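Local coordinates for putative capsular polysaccharide biosynthesis protein (Streptococcus pneumoniae serotype 4, PDB 6EWJ), which probably works as a pyridoxal phosphate-dependent sugar aminotransferase in the teichoic acid biosynthesis of the pneumococcus, at residues T103-E115 / F365-F377. Numbering follows the deposited sequence.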
loop_
_atom_site.group_PDB
_atom_site.type_symbol
_atom_site.label_atom_id
_atom_site.label_comp_id
_atom_site.label_asym_id
_atom_site.label_seq_id
_atom_site.Cartn_x
_atom_site.Cartn_y
_atom_site.Cartn_z
ATOM N N THR A 103 -18.652 -11.020 -5.628
ATOM C CA THR A 103 -19.194 -10.863 -6.967
ATOM C C THR A 103 -19.733 -9.455 -7.154
ATOM O O THR A 103 -20.675 -9.047 -6.453
ATOM C CB THR A 103 -20.309 -11.881 -7.225
ATOM O OG1 THR A 103 -19.826 -13.189 -6.925
ATOM C CG2 THR A 103 -20.754 -11.851 -8.711
ATOM N N PRO A 104 -19.129 -8.675 -8.076
ATOM C CA PRO A 104 -19.748 -7.361 -8.338
ATOM C C PRO A 104 -21.101 -7.512 -9.025
ATOM O O PRO A 104 -21.262 -8.425 -9.833
ATOM C CB PRO A 104 -18.771 -6.692 -9.299
ATOM C CG PRO A 104 -17.494 -7.514 -9.203
ATOM C CD PRO A 104 -17.930 -8.903 -8.895
ATOM N N VAL A 105 -22.062 -6.666 -8.650
ATOM C CA VAL A 105 -23.339 -6.556 -9.306
ATOM C C VAL A 105 -23.517 -5.080 -9.695
ATOM O O VAL A 105 -23.586 -4.212 -8.836
ATOM C CB VAL A 105 -24.501 -6.958 -8.373
ATOM C CG1 VAL A 105 -25.825 -6.767 -9.069
ATOM C CG2 VAL A 105 -24.367 -8.392 -7.923
ATOM N N MET A 106 -23.577 -4.803 -10.990
ATOM C CA MET A 106 -23.647 -3.439 -11.486
ATOM C C MET A 106 -25.097 -3.050 -11.688
ATOM O O MET A 106 -25.930 -3.910 -12.042
ATOM C CB MET A 106 -22.869 -3.318 -12.805
ATOM C CG MET A 106 -21.387 -3.619 -12.655
ATOM S SD MET A 106 -20.479 -3.243 -14.171
ATOM C CE MET A 106 -18.975 -4.115 -13.741
ATOM N N VAL A 107 -25.376 -1.773 -11.452
ATOM C CA VAL A 107 -26.731 -1.227 -11.604
ATOM C C VAL A 107 -26.655 0.001 -12.505
ATOM O O VAL A 107 -25.767 0.827 -12.343
ATOM C CB VAL A 107 -27.346 -0.861 -10.249
ATOM C CG1 VAL A 107 -28.727 -0.259 -10.424
ATOM C CG2 VAL A 107 -27.446 -2.094 -9.364
ATOM N N ASP A 108 -27.611 0.107 -13.439
ATOM C CA ASP A 108 -27.638 1.213 -14.375
ATOM C C ASP A 108 -28.010 2.498 -13.658
ATOM O O ASP A 108 -28.550 2.466 -12.532
ATOM C CB ASP A 108 -28.618 0.966 -15.554
ATOM C CG ASP A 108 -28.254 1.753 -16.794
ATOM O OD1 ASP A 108 -27.175 2.411 -16.824
ATOM O OD2 ASP A 108 -29.016 1.691 -17.776
ATOM N N ILE A 109 -27.737 3.616 -14.301
ATOM C CA ILE A 109 -27.918 4.893 -13.695
ATOM C C ILE A 109 -29.192 5.537 -14.237
ATOM O O ILE A 109 -29.918 4.926 -15.023
ATOM C CB ILE A 109 -26.660 5.773 -13.872
ATOM C CG1 ILE A 109 -26.402 6.108 -15.341
ATOM C CG2 ILE A 109 -25.453 5.065 -13.245
ATOM C CD1 ILE A 109 -25.497 7.302 -15.549
ATOM N N GLN A 110 -29.497 6.737 -13.758
ATOM C CA GLN A 110 -30.708 7.446 -14.143
ATOM C C GLN A 110 -30.473 8.228 -15.445
ATOM O O GLN A 110 -29.349 8.312 -15.934
ATOM C CB GLN A 110 -31.163 8.377 -13.010
ATOM C CG GLN A 110 -31.400 7.663 -11.673
ATOM C CD GLN A 110 -31.757 8.617 -10.527
ATOM O OE1 GLN A 110 -32.359 9.671 -10.745
ATOM N NE2 GLN A 110 -31.448 8.216 -9.289
ATOM N N ALA A 111 -31.543 8.832 -15.989
ATOM C CA ALA A 111 -31.417 9.556 -17.266
ATOM C C ALA A 111 -30.705 10.919 -17.115
ATOM O O ALA A 111 -30.092 11.410 -18.070
ATOM C CB ALA A 111 -32.786 9.729 -17.899
ATOM N N ASP A 112 -30.793 11.528 -15.933
ATOM C CA ASP A 112 -30.468 12.941 -15.763
ATOM C C ASP A 112 -29.518 13.159 -14.616
ATOM O O ASP A 112 -29.491 14.247 -14.039
ATOM C CB ASP A 112 -31.768 13.762 -15.467
ATOM C CG ASP A 112 -32.869 13.494 -16.468
ATOM O OD1 ASP A 112 -32.598 13.676 -17.677
ATOM O OD2 ASP A 112 -34.026 13.156 -16.050
ATOM N N THR A 113 -28.802 12.104 -14.246
ATOM C CA THR A 113 -27.827 12.162 -13.208
ATOM C C THR A 113 -27.029 10.852 -13.226
ATOM O O THR A 113 -27.504 9.814 -13.713
ATOM C CB THR A 113 -28.426 12.411 -11.785
ATOM O OG1 THR A 113 -27.380 12.598 -10.853
ATOM C CG2 THR A 113 -29.327 11.261 -11.301
ATOM N N PHE A 114 -25.857 10.937 -12.635
ATOM C CA PHE A 114 -24.958 9.809 -12.508
ATOM C C PHE A 114 -25.469 8.756 -11.555
ATOM O O PHE A 114 -24.959 7.620 -11.575
ATOM C CB PHE A 114 -23.576 10.286 -12.058
ATOM C CG PHE A 114 -23.577 10.888 -10.689
ATOM C CD1 PHE A 114 -23.466 10.082 -9.580
ATOM C CD2 PHE A 114 -23.817 12.257 -10.532
ATOM C CE1 PHE A 114 -23.487 10.620 -8.343
ATOM C CE2 PHE A 114 -23.850 12.800 -9.291
ATOM C CZ PHE A 114 -23.688 11.985 -8.186
ATOM N N GLU A 115 -26.394 9.117 -10.662
ATOM C CA GLU A 115 -26.788 8.205 -9.591
ATOM C C GLU A 115 -27.457 6.958 -10.123
ATOM O O GLU A 115 -28.076 6.970 -11.201
ATOM C CB GLU A 115 -27.723 8.872 -8.596
ATOM C CG GLU A 115 -27.103 9.973 -7.710
ATOM C CD GLU A 115 -28.101 10.455 -6.666
ATOM O OE1 GLU A 115 -28.573 9.614 -5.879
ATOM O OE2 GLU A 115 -28.409 11.683 -6.598
ATOM N N PHE A 365 -19.730 -8.774 -17.909
ATOM C CA PHE A 365 -20.555 -7.563 -17.938
ATOM C C PHE A 365 -20.702 -7.000 -19.344
ATOM O O PHE A 365 -19.740 -6.948 -20.108
ATOM C CB PHE A 365 -20.027 -6.520 -16.970
ATOM C CG PHE A 365 -20.093 -6.972 -15.554
ATOM C CD1 PHE A 365 -21.268 -6.857 -14.819
ATOM C CD2 PHE A 365 -19.001 -7.596 -14.967
ATOM C CE1 PHE A 365 -21.302 -7.297 -13.499
ATOM C CE2 PHE A 365 -19.060 -8.088 -13.679
ATOM C CZ PHE A 365 -20.201 -7.943 -12.944
ATOM N N ASP A 366 -21.916 -6.597 -19.683
ATOM C CA ASP A 366 -22.272 -6.265 -21.077
ATOM C C ASP A 366 -22.911 -4.868 -21.127
ATOM O O ASP A 366 -23.912 -4.635 -20.464
ATOM C CB ASP A 366 -23.227 -7.338 -21.600
ATOM C CG ASP A 366 -23.604 -7.151 -23.045
ATOM O OD1 ASP A 366 -23.460 -6.052 -23.623
ATOM O OD2 ASP A 366 -24.081 -8.149 -23.614
ATOM N N MET A 367 -22.284 -3.972 -21.880
ATOM C CA MET A 367 -22.691 -2.580 -22.010
ATOM C C MET A 367 -24.148 -2.392 -22.399
ATOM O O MET A 367 -24.790 -1.434 -21.920
ATOM C CB MET A 367 -21.807 -1.824 -23.028
ATOM C CG MET A 367 -21.952 -0.294 -22.963
ATOM S SD MET A 367 -21.295 0.489 -21.431
ATOM C CE MET A 367 -22.744 0.610 -20.380
ATOM N N THR A 368 -24.674 -3.321 -23.204
ATOM C CA THR A 368 -26.082 -3.240 -23.637
ATOM C C THR A 368 -27.076 -3.358 -22.471
ATOM O O THR A 368 -28.231 -2.978 -22.615
ATOM C CB THR A 368 -26.438 -4.291 -24.737
ATOM O OG1 THR A 368 -26.309 -5.627 -24.215
ATOM C CG2 THR A 368 -25.523 -4.133 -25.975
ATOM N N ASN A 369 -26.640 -3.890 -21.322
ATOM C CA ASN A 369 -27.482 -3.927 -20.095
ATOM C C ASN A 369 -27.594 -2.621 -19.338
ATOM O O ASN A 369 -28.400 -2.519 -18.406
ATOM C CB ASN A 369 -27.009 -5.026 -19.122
ATOM C CG ASN A 369 -27.297 -6.438 -19.608
ATOM O OD1 ASN A 369 -26.409 -7.309 -19.571
ATOM N ND2 ASN A 369 -28.494 -6.676 -20.069
ATOM N N TYR A 370 -26.771 -1.629 -19.687
ATOM C CA TYR A 370 -26.682 -0.385 -18.931
ATOM C C TYR A 370 -26.690 0.804 -19.862
ATOM O O TYR A 370 -25.743 1.587 -19.881
ATOM C CB TYR A 370 -25.414 -0.396 -18.008
ATOM C CG TYR A 370 -25.178 -1.707 -17.338
ATOM C CD1 TYR A 370 -25.795 -2.030 -16.130
ATOM C CD2 TYR A 370 -24.306 -2.642 -17.888
ATOM C CE1 TYR A 370 -25.621 -3.267 -15.531
ATOM C CE2 TYR A 370 -24.074 -3.866 -17.258
ATOM C CZ TYR A 370 -24.749 -4.176 -16.091
ATOM O OH TYR A 370 -24.573 -5.427 -15.501
ATOM N N PRO A 371 -27.788 0.963 -20.653
ATOM C CA PRO A 371 -27.850 2.030 -21.644
ATOM C C PRO A 371 -27.769 3.451 -21.093
ATOM O O PRO A 371 -27.321 4.344 -21.797
ATOM C CB PRO A 371 -29.212 1.804 -22.314
ATOM C CG PRO A 371 -30.006 0.979 -21.344
ATOM C CD PRO A 371 -29.004 0.123 -20.674
ATOM N N LYS A 372 -28.246 3.671 -19.871
ATOM C CA LYS A 372 -28.228 5.017 -19.273
ATOM C C LYS A 372 -26.793 5.398 -18.957
ATOM O O LYS A 372 -26.351 6.552 -19.180
ATOM C CB LYS A 372 -29.115 5.078 -18.034
ATOM C CG LYS A 372 -30.571 4.696 -18.332
ATOM C CD LYS A 372 -31.419 5.854 -18.786
ATOM C CE LYS A 372 -32.895 5.429 -18.972
ATOM N NZ LYS A 372 -33.206 4.037 -19.502
ATOM N N ALA A 373 -26.046 4.421 -18.440
ATOM C CA ALA A 373 -24.622 4.606 -18.184
ATOM C C ALA A 373 -23.905 4.991 -19.444
ATOM O O ALA A 373 -23.106 5.939 -19.454
ATOM C CB ALA A 373 -23.992 3.336 -17.568
ATOM N N TYR A 374 -24.183 4.255 -20.521
ATOM C CA TYR A 374 -23.597 4.587 -21.818
ATOM C C TYR A 374 -23.942 6.021 -22.262
ATOM O O TYR A 374 -23.103 6.728 -22.784
ATOM C CB TYR A 374 -24.032 3.591 -22.907
ATOM C CG TYR A 374 -23.279 3.845 -24.171
ATOM C CD1 TYR A 374 -21.969 3.348 -24.313
ATOM C CD2 TYR A 374 -23.826 4.606 -25.219
ATOM C CE1 TYR A 374 -21.237 3.614 -25.438
ATOM C CE2 TYR A 374 -23.085 4.868 -26.361
ATOM C CZ TYR A 374 -21.800 4.359 -26.454
ATOM O OH TYR A 374 -21.038 4.575 -27.568
ATOM N N ALA A 375 -25.210 6.378 -22.144
ATOM C CA ALA A 375 -25.687 7.641 -22.699
ATOM C C ALA A 375 -25.067 8.809 -21.920
ATOM O O ALA A 375 -24.720 9.823 -22.512
ATOM C CB ALA A 375 -27.226 7.705 -22.726
ATOM N N PHE A 376 -24.862 8.628 -20.620
ATOM C CA PHE A 376 -24.164 9.644 -19.801
ATOM C C PHE A 376 -22.744 9.870 -20.260
ATOM O O PHE A 376 -22.319 11.001 -20.428
ATOM C CB PHE A 376 -24.157 9.202 -18.343
ATOM C CG PHE A 376 -23.510 10.173 -17.406
ATOM C CD1 PHE A 376 -22.138 10.107 -17.157
ATOM C CD2 PHE A 376 -24.269 11.138 -16.755
ATOM C CE1 PHE A 376 -21.527 10.982 -16.259
ATOM C CE2 PHE A 376 -23.665 12.028 -15.858
ATOM C CZ PHE A 376 -22.296 11.948 -15.608
ATOM N N PHE A 377 -22.036 8.763 -20.456
ATOM C CA PHE A 377 -20.654 8.731 -20.963
ATOM C C PHE A 377 -20.493 9.311 -22.341
ATOM O O PHE A 377 -19.582 10.099 -22.600
ATOM C CB PHE A 377 -20.141 7.294 -20.970
ATOM C CG PHE A 377 -19.026 7.037 -21.952
ATOM C CD1 PHE A 377 -17.729 7.546 -21.724
ATOM C CD2 PHE A 377 -19.246 6.261 -23.100
ATOM C CE1 PHE A 377 -16.709 7.348 -22.649
ATOM C CE2 PHE A 377 -18.223 6.070 -24.006
ATOM C CZ PHE A 377 -16.944 6.595 -23.767
HETATM O O HOH W 1 -24.747 -6.514 -13.112
HETATM O O HOH W 2 -28.039 8.827 -18.395
#
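Asp-108 turns its carboxylate onto the first turn of helix 371-378 and accepts hydrogen bonds from two backbone amides there. In this PLP-dependent aminotransferase fold, that joins the end of strand 103-107, an outermost strand of the central sheet within this chain, to a helix of the C-terminal part. Asp-108 OD1 takes the N-H of Ala-373 at 2.8 Å. Asp-108 OD2 lies 3.0 Å from Lys-372 N, and both oxygens use the syn lone pair, so the fork of the carboxylate faces the helix start. Tyr-370 holds the N-cap position in sequence, but the acid that serves these amides comes from more than 260 residues earlier. Its CG lies anti to the backbone N (chi1 -155°), and a weak bond from Ile-109 N to OD1 helps to fix its rotation. The amides and the helix dipole would probably favour the charged form.

Toward the strand, Met-106 reaches out extended beyond CG and lays its methyl over the centre of the Phe-365 ring, CE standing 3.5 Å above the ring plane in a CH-pi contact. SD sits obliquely to the rings of both Phe-365 and Tyr-370, making Met-aromatic contacts with each. Pro-104 O comes to the edge of the Phe-365 ring, 3.3 Å from CZ.

On the helix side, CD1 of Ile-109 meets CB of Phe-376, and Lys-372 runs its CB and CG past the carbonyl oxygen of Ile-109. CZ of Phe-376 meets CB of Phe-114 at 4.1 Å; the side chain of Phe-376 lies about 7 Å from that of Tyr-351, which binds pyridoxal 5'-phosphate when the cofactor is present, though none is bound here. Helix 92-99 also packs on Pro-104. One water bridges strand and Tyr-370: its oxygen accepts from Met-106 N at 3.0 Å and is hydrogen-bonded to Tyr-370 OH at 2.6 Å.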